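Local coordinates for 177aa long hypothetical protein (Pyrococcus horikoshii, PDB 2CQZ) that probably hydrolyses 2'-deoxyribonucleoside 5'-phosphates to deoxyribonucleosides and phosphate, as a metal-dependent HD-domain 5'-deoxynucleotidase, at residues A[8-13]-A[73-78]; A[49-54]-A[163-168]; A[54-59]-A[116-121]; A[120-125]-A[159-164]; A[148-153]-A[170-175]. One frame throughout, in Å; residues are numbered along the deposited sequence.

Contact 1: residues A[8-13]-A[73-78]; sequences ILLVQT and AEAIIT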
# COMPACT_ATOMS: atom_id res chain seq x y z
N ILE A 8 2.35 20.75 16.46
CA ILE A 8 2.35 19.29 16.54
C ILE A 8 1.72 18.65 15.29
O ILE A 8 2.24 17.67 14.76
CB ILE A 8 1.61 18.82 17.80
CG1 ILE A 8 2.31 19.38 19.04
CG2 ILE A 8 1.58 17.30 17.85
CD1 ILE A 8 1.60 19.10 20.33
N LEU A 9 0.63 19.22 14.81
CA LEU A 9 -0.04 18.69 13.63
C LEU A 9 0.87 18.82 12.41
O LEU A 9 0.84 17.99 11.50
CB LEU A 9 -1.35 19.44 13.38
CG LEU A 9 -2.52 19.20 14.34
CD1 LEU A 9 -3.68 20.12 13.95
CD2 LEU A 9 -2.95 17.74 14.29
N LEU A 10 1.67 19.87 12.40
CA LEU A 10 2.60 20.12 11.32
C LEU A 10 3.71 19.06 11.32
O LEU A 10 4.03 18.49 10.26
CB LEU A 10 3.25 21.50 11.47
CG LEU A 10 4.38 21.73 10.48
CD1 LEU A 10 3.86 21.56 9.07
CD2 LEU A 10 4.98 23.11 10.67
N VAL A 11 4.30 18.80 12.50
CA VAL A 11 5.38 17.81 12.61
C VAL A 11 4.90 16.38 12.40
O VAL A 11 5.68 15.52 12.00
CB VAL A 11 6.13 17.93 13.99
CG1 VAL A 11 6.88 16.62 14.33
CG2 VAL A 11 7.14 19.06 13.95
N GLN A 12 3.62 16.14 12.66
CA GLN A 12 3.07 14.81 12.45
C GLN A 12 3.02 14.48 10.97
O GLN A 12 2.76 13.33 10.61
CB GLN A 12 1.67 14.68 13.06
CG GLN A 12 1.67 14.56 14.59
CD GLN A 12 0.39 13.95 15.14
OE1 GLN A 12 -0.71 14.28 14.70
NE2 GLN A 12 0.54 13.07 16.12
N THR A 13 3.24 15.47 10.12
CA THR A 13 3.24 15.25 8.67
C THR A 13 4.40 14.30 8.33
O THR A 13 4.40 13.65 7.28
CB THR A 13 3.44 16.57 7.90
OG1 THR A 13 2.51 17.54 8.37
CG2 THR A 13 3.21 16.38 6.41
N ALA A 73 12.70 20.06 9.73
CA ALA A 73 12.42 21.00 8.65
C ALA A 73 11.77 20.32 7.47
O ALA A 73 11.17 20.97 6.60
CB ALA A 73 13.69 21.69 8.19
N GLU A 74 11.90 19.00 7.44
CA GLU A 74 11.34 18.23 6.34
C GLU A 74 9.82 18.18 6.42
O GLU A 74 9.16 17.89 5.41
CB GLU A 74 11.96 16.84 6.30
CG GLU A 74 13.46 16.88 6.10
CD GLU A 74 14.08 15.52 5.78
OE1 GLU A 74 13.45 14.47 6.05
OE2 GLU A 74 15.22 15.50 5.25
N ALA A 75 9.26 18.50 7.58
CA ALA A 75 7.80 18.51 7.75
C ALA A 75 7.18 19.47 6.74
O ALA A 75 6.00 19.36 6.39
CB ALA A 75 7.43 18.93 9.17
N ILE A 76 7.98 20.42 6.27
CA ILE A 76 7.52 21.38 5.28
C ILE A 76 8.26 21.13 3.98
O ILE A 76 7.65 21.06 2.92
CB ILE A 76 7.79 22.83 5.76
CG1 ILE A 76 6.83 23.19 6.89
CG2 ILE A 76 7.66 23.82 4.59
CD1 ILE A 76 7.20 24.47 7.60
N ILE A 77 9.57 20.95 4.06
CA ILE A 77 10.26 20.82 2.75
C ILE A 77 10.33 19.40 2.17
O ILE A 77 10.51 19.18 0.97
CB ILE A 77 11.69 21.49 2.58
CG1 ILE A 77 12.88 20.95 3.45
CG2 ILE A 77 11.69 23.00 2.43
CD1 ILE A 77 14.27 21.34 2.86
N THR A 78 10.00 18.35 2.93
CA THR A 78 9.94 16.97 2.45
C THR A 78 11.39 16.50 2.35
O THR A 78 12.31 17.33 2.26
CB THR A 78 9.27 16.78 1.06
OG1 THR A 78 10.18 17.16 0.02
CG2 THR A 78 8.00 17.60 0.95
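Ala75 aims its methyl at the last turn of helix 5-11 and meets backbone there: CB lies 3.6 Å from Leu10 O and 4.2 Å from Val11 CA. Beside this approach Leu10 and Ile76 cross obliquely. Leu10 carries CG anti to its backbone N (chi1 172°), which swings both methyls to Ile76; Leu10 CD1 stands 4.0 Å from Ile76 CG1, and Leu10 CD2 meets the tip of the same side chain, Ile76 CD1, also at 4.0 Å. Thr13 turns its methyl group to the neighbouring helix, with CG2 4.1 Å from Ala75 O, while OG1 swings back and donates to Leu10 O at 2.6 Å from above the carbonyl plane. Since Thr13 N also donates to Leu10 O, two donors grip the carbonyl that the Ala75 methyl touches. An alanine at Thr13 would lose the hydroxyl and the methyl, and would probably leave this turn less firmly held against Ala75. Val101 extends the apolar cover over Leu10 and Ile76, and Phe42 of the second subunit packs on Val11. In this all-helical HD domain the contact packs the N-terminal helix on the short helix that follows the metal ligands His70 and Asp71.

Contact 2: residues A[49-54]-A[163-168]; sequences DVLEKR and KYLEDI
Arg54 leaves the end of helix 33-53 with CG anti to its carbonyl carbon and runs extended from CG to NE, a straight arm that delivers the guanidinium to the start of helix 166-173. There it meets Asp167 tip to tip in a two-nitrogen, end-on salt bridge: Arg54 NH2 donates to Asp167 OD2 at 2.8 Å and Arg54 NH1 to Asp167 OD1 at 3.1 Å. Asp167 takes the crowded first torsion, with CG between the backbone N and the carbonyl carbon (chi1 61°), which turns its carboxylate toward the arginine. The two planes are 48° apart, so both oxygens are met from above the carboxylate plane although they lie near that of the guanidinium. Arg54 NH1 also bonds to Tyr164 O, which lies in the guanidinium plane and is approached by NH1 in the plane of the carbonyl. Val50 CG1 sits 3.5 Å above the centre of one guanidinium face. Beside the polar grip, Leu51 CD2 reaches Tyr164 CB at 3.6 Å and Leu165 CD2 at 3.8 Å, crossing each side chain at about a right angle. An alanine at Asp167 would remove both carboxylate bonds and would probably leave the Arg54 guanidinium less firmly oriented. The result is a bidentate arginine-aspartate bridge beside an aliphatic seam, joining two helix ends of the HD-domain bundle.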
# COMPACT_ATOMS: atom_id res chain seq x y z
N ASP A 49 24.59 5.60 26.09
CA ASP A 49 24.90 4.76 27.25
C ASP A 49 26.26 4.08 27.06
O ASP A 49 27.05 4.00 28.00
CB ASP A 49 23.80 3.71 27.45
CG ASP A 49 22.47 4.32 27.89
OD1 ASP A 49 21.44 3.60 27.91
OD2 ASP A 49 22.45 5.53 28.22
N VAL A 50 26.53 3.58 25.85
CA VAL A 50 27.81 2.93 25.60
C VAL A 50 28.91 3.94 25.86
O VAL A 50 29.89 3.64 26.54
CB VAL A 50 27.91 2.43 24.15
CG1 VAL A 50 29.32 1.94 23.86
CG2 VAL A 50 26.93 1.30 23.93
N LEU A 51 28.75 5.15 25.31
CA LEU A 51 29.73 6.22 25.48
C LEU A 51 29.89 6.54 26.97
O LEU A 51 31.00 6.83 27.41
CB LEU A 51 29.30 7.47 24.70
CG LEU A 51 29.35 7.35 23.17
CD1 LEU A 51 28.89 8.65 22.53
CD2 LEU A 51 30.77 7.02 22.73
N GLU A 52 28.80 6.51 27.73
CA GLU A 52 28.89 6.79 29.16
C GLU A 52 29.78 5.76 29.86
O GLU A 52 30.65 6.12 30.65
CB GLU A 52 27.51 6.76 29.85
CG GLU A 52 26.49 7.78 29.34
CD GLU A 52 25.23 7.82 30.23
OE1 GLU A 52 24.94 6.80 30.90
OE2 GLU A 52 24.53 8.87 30.24
N LYS A 53 29.56 4.47 29.60
CA LYS A 53 30.40 3.46 30.25
C LYS A 53 31.83 3.47 29.72
O LYS A 53 32.68 2.74 30.23
CB LYS A 53 29.92 2.03 30.01
CG LYS A 53 28.43 1.72 30.02
CD LYS A 53 28.27 0.19 29.75
CE LYS A 53 26.83 -0.17 29.37
NZ LYS A 53 26.59 -0.11 27.88
N ARG A 54 32.10 4.24 28.67
CA ARG A 54 33.44 4.26 28.13
C ARG A 54 34.22 5.53 28.43
O ARG A 54 35.19 5.84 27.74
CB ARG A 54 33.42 3.98 26.63
CG ARG A 54 33.01 2.55 26.32
CD ARG A 54 33.08 2.24 24.83
NE ARG A 54 32.66 0.87 24.56
CZ ARG A 54 32.50 0.35 23.34
NH1 ARG A 54 32.73 1.10 22.26
NH2 ARG A 54 32.11 -0.91 23.20
N LYS A 163 35.78 6.98 17.23
CA LYS A 163 36.92 6.38 17.89
C LYS A 163 36.46 5.49 19.06
O LYS A 163 37.03 4.42 19.31
CB LYS A 163 37.84 7.51 18.39
CG LYS A 163 38.39 7.31 19.80
CD LYS A 163 39.10 8.56 20.33
CE LYS A 163 39.60 8.32 21.76
NZ LYS A 163 40.40 9.45 22.32
N TYR A 164 35.42 5.92 19.78
CA TYR A 164 34.88 5.17 20.91
C TYR A 164 33.90 4.07 20.50
O TYR A 164 33.42 3.32 21.36
CB TYR A 164 34.15 6.12 21.86
CG TYR A 164 35.01 7.20 22.45
CD1 TYR A 164 35.74 6.99 23.62
CD2 TYR A 164 35.07 8.46 21.86
CE1 TYR A 164 36.51 8.01 24.19
CE2 TYR A 164 35.83 9.49 22.41
CZ TYR A 164 36.55 9.26 23.58
OH TYR A 164 37.28 10.29 24.15
N LEU A 165 33.60 3.97 19.20
CA LEU A 165 32.63 2.99 18.70
C LEU A 165 33.10 2.03 17.63
O LEU A 165 32.29 1.39 16.95
CB LEU A 165 31.41 3.72 18.15
CG LEU A 165 30.81 4.80 19.05
CD1 LEU A 165 29.83 5.61 18.24
CD2 LEU A 165 30.15 4.16 20.26
N GLU A 166 34.41 1.92 17.45
CA GLU A 166 34.99 1.03 16.43
C GLU A 166 34.38 -0.40 16.40
O GLU A 166 33.94 -0.89 15.35
CB GLU A 166 36.50 0.94 16.66
CG GLU A 166 37.16 -0.30 16.10
CD GLU A 166 38.58 -0.50 16.62
OE1 GLU A 166 38.94 0.17 17.62
OE2 GLU A 166 39.33 -1.32 16.04
N ASP A 167 34.36 -1.05 17.56
CA ASP A 167 33.83 -2.40 17.67
C ASP A 167 32.44 -2.50 17.04
O ASP A 167 32.15 -3.45 16.30
CB ASP A 167 33.77 -2.82 19.13
CG ASP A 167 32.86 -1.92 19.97
OD1 ASP A 167 32.88 -0.69 19.75
OD2 ASP A 167 32.14 -2.44 20.85
N ILE A 168 31.59 -1.54 17.36
CA ILE A 168 30.23 -1.52 16.85
C ILE A 168 30.18 -1.31 15.33
O ILE A 168 29.45 -2.00 14.62
CB ILE A 168 29.42 -0.41 17.54
CG1 ILE A 168 29.39 -0.68 19.05
CG2 ILE A 168 28.03 -0.35 16.95
CD1 ILE A 168 28.77 0.43 19.86

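Contact 3: residues A[54-59]-A[116-121]; sequences RGKRID and SSPEAQ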
# COMPACT_ATOMS: atom_id res chain seq x y z
N ARG A 54 32.10 4.24 28.67
CA ARG A 54 33.44 4.26 28.13
C ARG A 54 34.22 5.53 28.43
O ARG A 54 35.19 5.84 27.74
CB ARG A 54 33.42 3.98 26.63
CG ARG A 54 33.01 2.55 26.32
CD ARG A 54 33.08 2.24 24.83
NE ARG A 54 32.66 0.87 24.56
CZ ARG A 54 32.50 0.35 23.34
NH1 ARG A 54 32.73 1.10 22.26
NH2 ARG A 54 32.11 -0.91 23.20
N GLY A 55 33.81 6.24 29.47
CA GLY A 55 34.52 7.45 29.84
C GLY A 55 34.13 8.70 29.06
O GLY A 55 34.40 9.82 29.51
N LYS A 56 33.51 8.53 27.90
CA LYS A 56 33.11 9.70 27.12
C LYS A 56 31.77 10.24 27.65
O LYS A 56 30.73 9.60 27.48
CB LYS A 56 33.00 9.33 25.64
CG LYS A 56 32.72 10.51 24.73
CD LYS A 56 33.76 11.61 24.88
CE LYS A 56 33.55 12.70 23.83
NZ LYS A 56 34.46 13.87 23.96
N ARG A 57 31.81 11.39 28.31
CA ARG A 57 30.60 11.99 28.87
C ARG A 57 29.82 12.74 27.79
O ARG A 57 30.39 13.50 27.02
CB ARG A 57 30.92 12.97 30.00
CG ARG A 57 29.75 13.23 30.98
CD ARG A 57 28.37 12.94 30.40
NE ARG A 57 27.30 13.52 31.20
CZ ARG A 57 27.10 14.83 31.32
NH1 ARG A 57 27.91 15.69 30.70
NH2 ARG A 57 26.05 15.28 32.00
N ILE A 58 28.51 12.51 27.74
CA ILE A 58 27.64 13.17 26.76
C ILE A 58 26.49 13.92 27.45
O ILE A 58 26.05 13.53 28.53
CB ILE A 58 27.00 12.13 25.78
CG1 ILE A 58 28.10 11.48 24.93
CG2 ILE A 58 25.82 12.79 25.02
CD1 ILE A 58 28.31 12.03 23.51
N ASP A 59 26.04 15.01 26.83
CA ASP A 59 24.90 15.76 27.33
C ASP A 59 23.73 15.01 26.66
O ASP A 59 23.28 15.37 25.57
CB ASP A 59 24.91 17.22 26.84
CG ASP A 59 23.78 18.05 27.42
OD1 ASP A 59 22.75 17.46 27.83
OD2 ASP A 59 23.90 19.29 27.48
N SER A 116 30.40 19.32 15.32
CA SER A 116 31.63 19.50 16.09
C SER A 116 31.56 18.90 17.48
O SER A 116 32.43 18.12 17.87
CB SER A 116 31.96 21.00 16.22
OG SER A 116 32.13 21.60 14.96
N SER A 117 30.52 19.27 18.22
CA SER A 117 30.34 18.79 19.59
C SER A 117 30.08 17.29 19.63
O SER A 117 29.67 16.69 18.64
CB SER A 117 29.17 19.53 20.26
OG SER A 117 27.91 19.11 19.75
N PRO A 118 30.33 16.66 20.78
CA PRO A 118 30.12 15.22 20.96
C PRO A 118 28.68 14.83 20.64
O PRO A 118 28.43 13.84 19.96
CB PRO A 118 30.45 15.00 22.44
CG PRO A 118 31.43 16.07 22.72
CD PRO A 118 30.85 17.26 22.02
N GLU A 119 27.73 15.63 21.13
CA GLU A 119 26.33 15.36 20.89
C GLU A 119 26.01 15.41 19.40
O GLU A 119 25.35 14.50 18.87
CB GLU A 119 25.45 16.36 21.63
CG GLU A 119 25.59 16.35 23.15
CD GLU A 119 26.96 16.80 23.60
OE1 GLU A 119 27.53 17.72 22.96
OE2 GLU A 119 27.47 16.25 24.60
N ALA A 120 26.47 16.47 18.73
CA ALA A 120 26.22 16.65 17.30
C ALA A 120 26.75 15.50 16.46
O ALA A 120 26.14 15.11 15.47
CB ALA A 120 26.83 17.96 16.82
N GLN A 121 27.90 14.96 16.86
CA GLN A 121 28.49 13.85 16.11
C GLN A 121 27.75 12.57 16.40
O GLN A 121 27.57 11.74 15.50
CB GLN A 121 29.97 13.71 16.46
CG GLN A 121 30.87 14.52 15.54
CD GLN A 121 32.32 14.55 16.00
OE1 GLN A 121 32.83 13.59 16.59
NE2 GLN A 121 33.00 15.66 15.72
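Glu119 sets CG anti to its carbonyl carbon and then bends at chi2 (66°), folding its carboxylate toward the backbone of the loop that leads into helix 60-69. Asp59 N donates to Glu119 OE2 at 2.9 Å, nearly straight at 168°, using the anti lone pair of that oxygen. The bent chain also lays Glu119 CG 3.5 Å from Asp59 O, so that both CG and the carboxylate of the glutamate touch Asp59. Ile58 slides past both Pro118 and Glu119 in the opposite direction; its CD1 rests 3.8 Å from Pro118 CB, and its CG2 branch stands 3.9 Å from Glu119 OE2. Two helix starts are thus brought together. Asp59 is the N-cap of helix 60-69, with OD1 accepting from Lys62 N, while Ser117 is the N-cap of helix 118-140, its OG accepting from Ala120 N at 3.2 Å. Glu119, in the first turn of one capped helix, accepts from the backbone N of the N-cap residue of the other, which joins two helix starts of the helical HD domain. Lys56, bent at chi2 (56°), crosses the proline ring at about a right angle and brings NZ to 3.9 Å from Pro118 CG. The Asp59 carboxylate, with OD2 5.5 Å from Glu119 OE2, would tend to raise the proton affinity of the glutamate, whereas the hydrogen bond from Asp59 N and a long, weak ion pair with Lys62 probably offset this.

Contact 4: residues A[120-125]-A[159-164]; sequences AQLVRI and LELSKY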
# COMPACT_ATOMS: atom_id res chain seq x y z
N ALA A 120 26.47 16.47 18.73
CA ALA A 120 26.22 16.65 17.30
C ALA A 120 26.75 15.50 16.46
O ALA A 120 26.14 15.11 15.47
CB ALA A 120 26.83 17.96 16.82
N GLN A 121 27.90 14.96 16.86
CA GLN A 121 28.49 13.85 16.11
C GLN A 121 27.75 12.57 16.40
O GLN A 121 27.57 11.74 15.50
CB GLN A 121 29.97 13.71 16.46
CG GLN A 121 30.87 14.52 15.54
CD GLN A 121 32.32 14.55 16.00
OE1 GLN A 121 32.83 13.59 16.59
NE2 GLN A 121 33.00 15.66 15.72
N LEU A 122 27.31 12.41 17.64
CA LEU A 122 26.56 11.23 18.06
C LEU A 122 25.27 11.11 17.23
O LEU A 122 24.94 10.03 16.72
CB LEU A 122 26.19 11.36 19.53
CG LEU A 122 25.25 10.29 20.08
CD1 LEU A 122 25.91 8.93 19.94
CD2 LEU A 122 24.91 10.57 21.54
N VAL A 123 24.54 12.21 17.12
CA VAL A 123 23.29 12.18 16.36
C VAL A 123 23.58 11.88 14.90
O VAL A 123 22.84 11.15 14.25
CB VAL A 123 22.53 13.52 16.47
CG1 VAL A 123 21.25 13.45 15.65
CG2 VAL A 123 22.21 13.83 17.93
N ARG A 124 24.67 12.47 14.39
CA ARG A 124 25.05 12.27 12.99
C ARG A 124 25.37 10.81 12.73
O ARG A 124 25.04 10.28 11.66
CB ARG A 124 26.26 13.15 12.65
CG ARG A 124 26.69 13.05 11.21
CD ARG A 124 25.73 13.76 10.29
NE ARG A 124 25.67 15.20 10.56
CZ ARG A 124 24.93 16.06 9.87
NH1 ARG A 124 24.17 15.63 8.86
NH2 ARG A 124 24.94 17.35 10.18
N ILE A 125 26.01 10.16 13.70
CA ILE A 125 26.37 8.74 13.60
C ILE A 125 25.09 7.91 13.66
O ILE A 125 24.92 6.98 12.86
CB ILE A 125 27.31 8.32 14.76
CG1 ILE A 125 28.69 8.93 14.54
CG2 ILE A 125 27.40 6.79 14.85
CD1 ILE A 125 29.67 8.64 15.67
N LEU A 159 34.57 10.89 11.80
CA LEU A 159 34.17 11.67 12.96
C LEU A 159 34.94 11.22 14.19
O LEU A 159 35.05 10.02 14.47
CB LEU A 159 32.65 11.54 13.18
CG LEU A 159 31.74 11.98 12.03
CD1 LEU A 159 30.28 11.74 12.38
CD2 LEU A 159 31.97 13.45 11.72
N GLU A 160 35.48 12.18 14.93
CA GLU A 160 36.26 11.87 16.12
C GLU A 160 35.57 10.89 17.04
O GLU A 160 36.15 9.88 17.43
CB GLU A 160 36.53 13.12 16.93
CG GLU A 160 37.51 14.08 16.33
CD GLU A 160 37.69 15.28 17.22
OE1 GLU A 160 36.83 16.19 17.18
OE2 GLU A 160 38.69 15.30 17.98
N LEU A 161 34.33 11.21 17.40
CA LEU A 161 33.54 10.39 18.31
C LEU A 161 33.51 8.90 17.97
O LEU A 161 33.38 8.08 18.87
CB LEU A 161 32.11 10.93 18.38
CG LEU A 161 31.26 10.37 19.52
CD1 LEU A 161 31.91 10.69 20.85
CD2 LEU A 161 29.87 10.98 19.45
N SER A 162 33.62 8.56 16.68
CA SER A 162 33.58 7.16 16.25
C SER A 162 34.68 6.32 16.91
O SER A 162 34.52 5.12 17.13
CB SER A 162 33.70 7.06 14.73
OG SER A 162 34.97 7.47 14.29
N LYS A 163 35.78 6.98 17.23
CA LYS A 163 36.92 6.38 17.89
C LYS A 163 36.46 5.49 19.06
O LYS A 163 37.03 4.42 19.31
CB LYS A 163 37.84 7.51 18.39
CG LYS A 163 38.39 7.31 19.80
CD LYS A 163 39.10 8.56 20.33
CE LYS A 163 39.60 8.32 21.76
NZ LYS A 163 40.40 9.45 22.32
N TYR A 164 35.42 5.92 19.78
CA TYR A 164 34.88 5.17 20.91
C TYR A 164 33.90 4.07 20.50
O TYR A 164 33.42 3.32 21.36
CB TYR A 164 34.15 6.12 21.86
CG TYR A 164 35.01 7.20 22.45
CD1 TYR A 164 35.74 6.99 23.62
CD2 TYR A 164 35.07 8.46 21.86
CE1 TYR A 164 36.51 8.01 24.19
CE2 TYR A 164 35.83 9.49 22.41
CZ TYR A 164 36.55 9.26 23.58
OH TYR A 164 37.28 10.29 24.15
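Leu159 O is gripped twice: Ser162 OG donates to it at 2.6 Å, nearly along the C=O axis, and Ser162 N at 3.0 Å. This closes the turn that opens the 3-10 run 160-164. The N-H just before that of Ser162 points outward, and Leu161 N donates to Gln121 OE1 at 2.9 Å, again almost along the C=O axis and nearly straight (167°). The Gln121 chain, extended beyond CG, slides past Leu159 and Leu161 in the opposite direction to each, and its other amide end, NE2, bonds to Cys115 O, so the flat group is held from both ends. The 3-10 turn that precedes helix 166-173 is thereby pinned to helix 118-140, the helix of the HD domain that carries the nickel ligand Asp127. Around this bond the packing is apolar. Leu161, with CG anti to its backbone N, lays CD2 against the helix, 3.7 Å from Leu122 CB. Leu159 CD1 touches both Ile125 CG1 at 3.9 Å and Arg124 CG at 4.0 Å. Arg124, bent at chi2 and chi3, gives just its aliphatic part to this contact; its guanidinium turns to Tyr112, bonding to the carbonyl O and making a cation-pi interaction with the ring.

Contact 5: residues A[148-153]-A[170-175]; sequences EFWEAI and NSVGRL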
# COMPACT_ATOMS: atom_id res chain seq x y z
N GLU A 148 25.52 1.62 -2.46
CA GLU A 148 26.13 2.88 -2.06
C GLU A 148 25.94 3.22 -0.59
O GLU A 148 26.88 3.62 0.09
CB GLU A 148 25.59 4.03 -2.91
CG GLU A 148 24.07 4.10 -2.98
CD GLU A 148 23.59 5.28 -3.81
OE1 GLU A 148 23.79 6.43 -3.36
OE2 GLU A 148 23.03 5.05 -4.90
N PHE A 149 24.72 3.05 -0.09
CA PHE A 149 24.41 3.35 1.30
C PHE A 149 25.41 2.79 2.32
O PHE A 149 25.53 3.31 3.43
CB PHE A 149 23.01 2.84 1.62
CG PHE A 149 21.93 3.55 0.86
CD1 PHE A 149 21.50 4.81 1.26
CD2 PHE A 149 21.35 2.97 -0.27
CE1 PHE A 149 20.51 5.49 0.56
CE2 PHE A 149 20.35 3.64 -0.97
CZ PHE A 149 19.93 4.91 -0.56
N TRP A 150 26.15 1.74 1.96
CA TRP A 150 27.12 1.18 2.89
C TRP A 150 28.39 2.01 3.06
O TRP A 150 29.14 1.80 4.03
CB TRP A 150 27.47 -0.25 2.51
CG TRP A 150 26.33 -1.19 2.79
CD1 TRP A 150 25.25 -1.44 1.99
CD2 TRP A 150 26.14 -1.97 3.98
NE1 TRP A 150 24.39 -2.33 2.61
CE2 TRP A 150 24.92 -2.67 3.83
CE3 TRP A 150 26.89 -2.15 5.15
CZ2 TRP A 150 24.42 -3.53 4.82
CZ3 TRP A 150 26.39 -3.01 6.14
CH2 TRP A 150 25.17 -3.69 5.96
N GLU A 151 28.65 2.94 2.15
CA GLU A 151 29.85 3.76 2.28
C GLU A 151 29.69 4.87 3.32
O GLU A 151 30.54 5.75 3.45
CB GLU A 151 30.29 4.34 0.92
CG GLU A 151 29.25 5.11 0.15
CD GLU A 151 29.66 5.30 -1.31
OE1 GLU A 151 29.92 4.29 -1.99
OE2 GLU A 151 29.72 6.47 -1.76
N ALA A 152 28.60 4.79 4.08
CA ALA A 152 28.32 5.75 5.14
C ALA A 152 29.10 5.34 6.38
O ALA A 152 29.27 6.13 7.31
CB ALA A 152 26.82 5.79 5.43
N ILE A 153 29.58 4.10 6.40
CA ILE A 153 30.39 3.62 7.52
C ILE A 153 31.71 4.39 7.47
O ILE A 153 32.31 4.69 8.51
CB ILE A 153 30.72 2.11 7.40
CG1 ILE A 153 29.46 1.26 7.54
CG2 ILE A 153 31.71 1.71 8.49
CD1 ILE A 153 29.72 -0.24 7.47
N ASN A 170 32.27 -2.13 13.31
CA ASN A 170 32.78 -3.35 12.71
C ASN A 170 31.68 -4.39 12.59
O ASN A 170 31.56 -5.08 11.57
CB ASN A 170 33.95 -3.89 13.54
CG ASN A 170 35.25 -3.16 13.24
OD1 ASN A 170 35.25 -1.98 12.87
ND2 ASN A 170 36.37 -3.87 13.40
N SER A 171 30.86 -4.50 13.63
CA SER A 171 29.74 -5.43 13.62
C SER A 171 28.75 -5.04 12.53
O SER A 171 28.11 -5.89 11.92
CB SER A 171 29.02 -5.43 14.98
OG SER A 171 29.90 -5.79 16.03
N VAL A 172 28.64 -3.73 12.28
CA VAL A 172 27.73 -3.22 11.26
C VAL A 172 28.24 -3.55 9.87
O VAL A 172 27.48 -4.05 9.04
CB VAL A 172 27.58 -1.69 11.36
CG1 VAL A 172 26.72 -1.19 10.22
CG2 VAL A 172 26.96 -1.32 12.68
N GLY A 173 29.51 -3.25 9.62
CA GLY A 173 30.09 -3.51 8.32
C GLY A 173 30.12 -5.00 8.04
O GLY A 173 30.15 -5.43 6.89
N ARG A 174 30.10 -5.78 9.10
CA ARG A 174 30.12 -7.23 9.02
C ARG A 174 28.78 -7.79 8.49
O ARG A 174 28.70 -8.91 8.00
CB ARG A 174 30.42 -7.78 10.41
CG ARG A 174 30.72 -9.25 10.51
CD ARG A 174 31.21 -9.54 11.93
NE ARG A 174 32.40 -8.75 12.24
CZ ARG A 174 32.70 -8.28 13.46
NH1 ARG A 174 31.89 -8.53 14.49
NH2 ARG A 174 33.80 -7.57 13.64
N LEU A 175 27.73 -6.98 8.60
CA LEU A 175 26.40 -7.38 8.15
C LEU A 175 26.26 -7.38 6.63
O LEU A 175 25.37 -8.03 6.09
CB LEU A 175 25.34 -6.44 8.73
CG LEU A 175 24.98 -6.56 10.21
CD1 LEU A 175 24.11 -5.38 10.60
CD2 LEU A 175 24.24 -7.86 10.47
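The close side of this contact is where Ile153 and Trp150 meet the last turn of helix 166-173. Ile153 points its side chain at the helix, and CD1 comes to 3.4 Å from Gly173 CA, a position where glycine puts no side chain in the way. The same methyl lies 4.2 Å from Val172 CG1. Trp150 arrives edge-on: its CZ3 corner is 3.3 Å from Val172 O, which sits in the plane of the ring, and CH2 reaches Leu175 CB at 3.9 Å. At the pyrrole end of the indole, NE1 bonds to Glu139 of helix 118-140, which helps to fix how the ring is turned. On the looser, solvent side, the CB of the exposed Arg174 points away from segment 148-153. Ile5 of the second subunit packs on Val172 and Leu175, so part of this apolar patch continues onto that subunit. Val172 O already accepts from Leu175 N at 3.0 Å, and the weakly positive C-H rim of the indole is probably a compatible neighbour for it. The chemistry implies that the 3-10 turn and start of helix 152-157 are joined to the end of helix 166-173 and the residues after it by apolar burial and ring placement, with the polar bonding of the indole directed elsewhere.

Contacts 2, 3 and 4 form one continuous region: the centres of contacts 2 and 3, and of contacts 2 and 4, lie about 10 Å apart, and those of contacts 3 and 4 only about 7 Å. Leu51 CD1 links them, 3.6 Å from Ile58 CD1 and 4.0 Å from Leu122 CD1. Contact 5 sits about 17 Å from contact 2, centre to centre, and shares helix 166-173 with it. Contact 1 lies on the opposite side of the chain's centre from contacts 2, 4 and 5, its own centre about 33 Å from that of contact 2. The nickel, held by His36, His70, Asp71 and Asp127, is about 7 Å from the Arg124 side chain of contact 4 and about 13 Å from that of Ala75 in contact 1. Contacts 1, 2 and 5 also touch the second subunit.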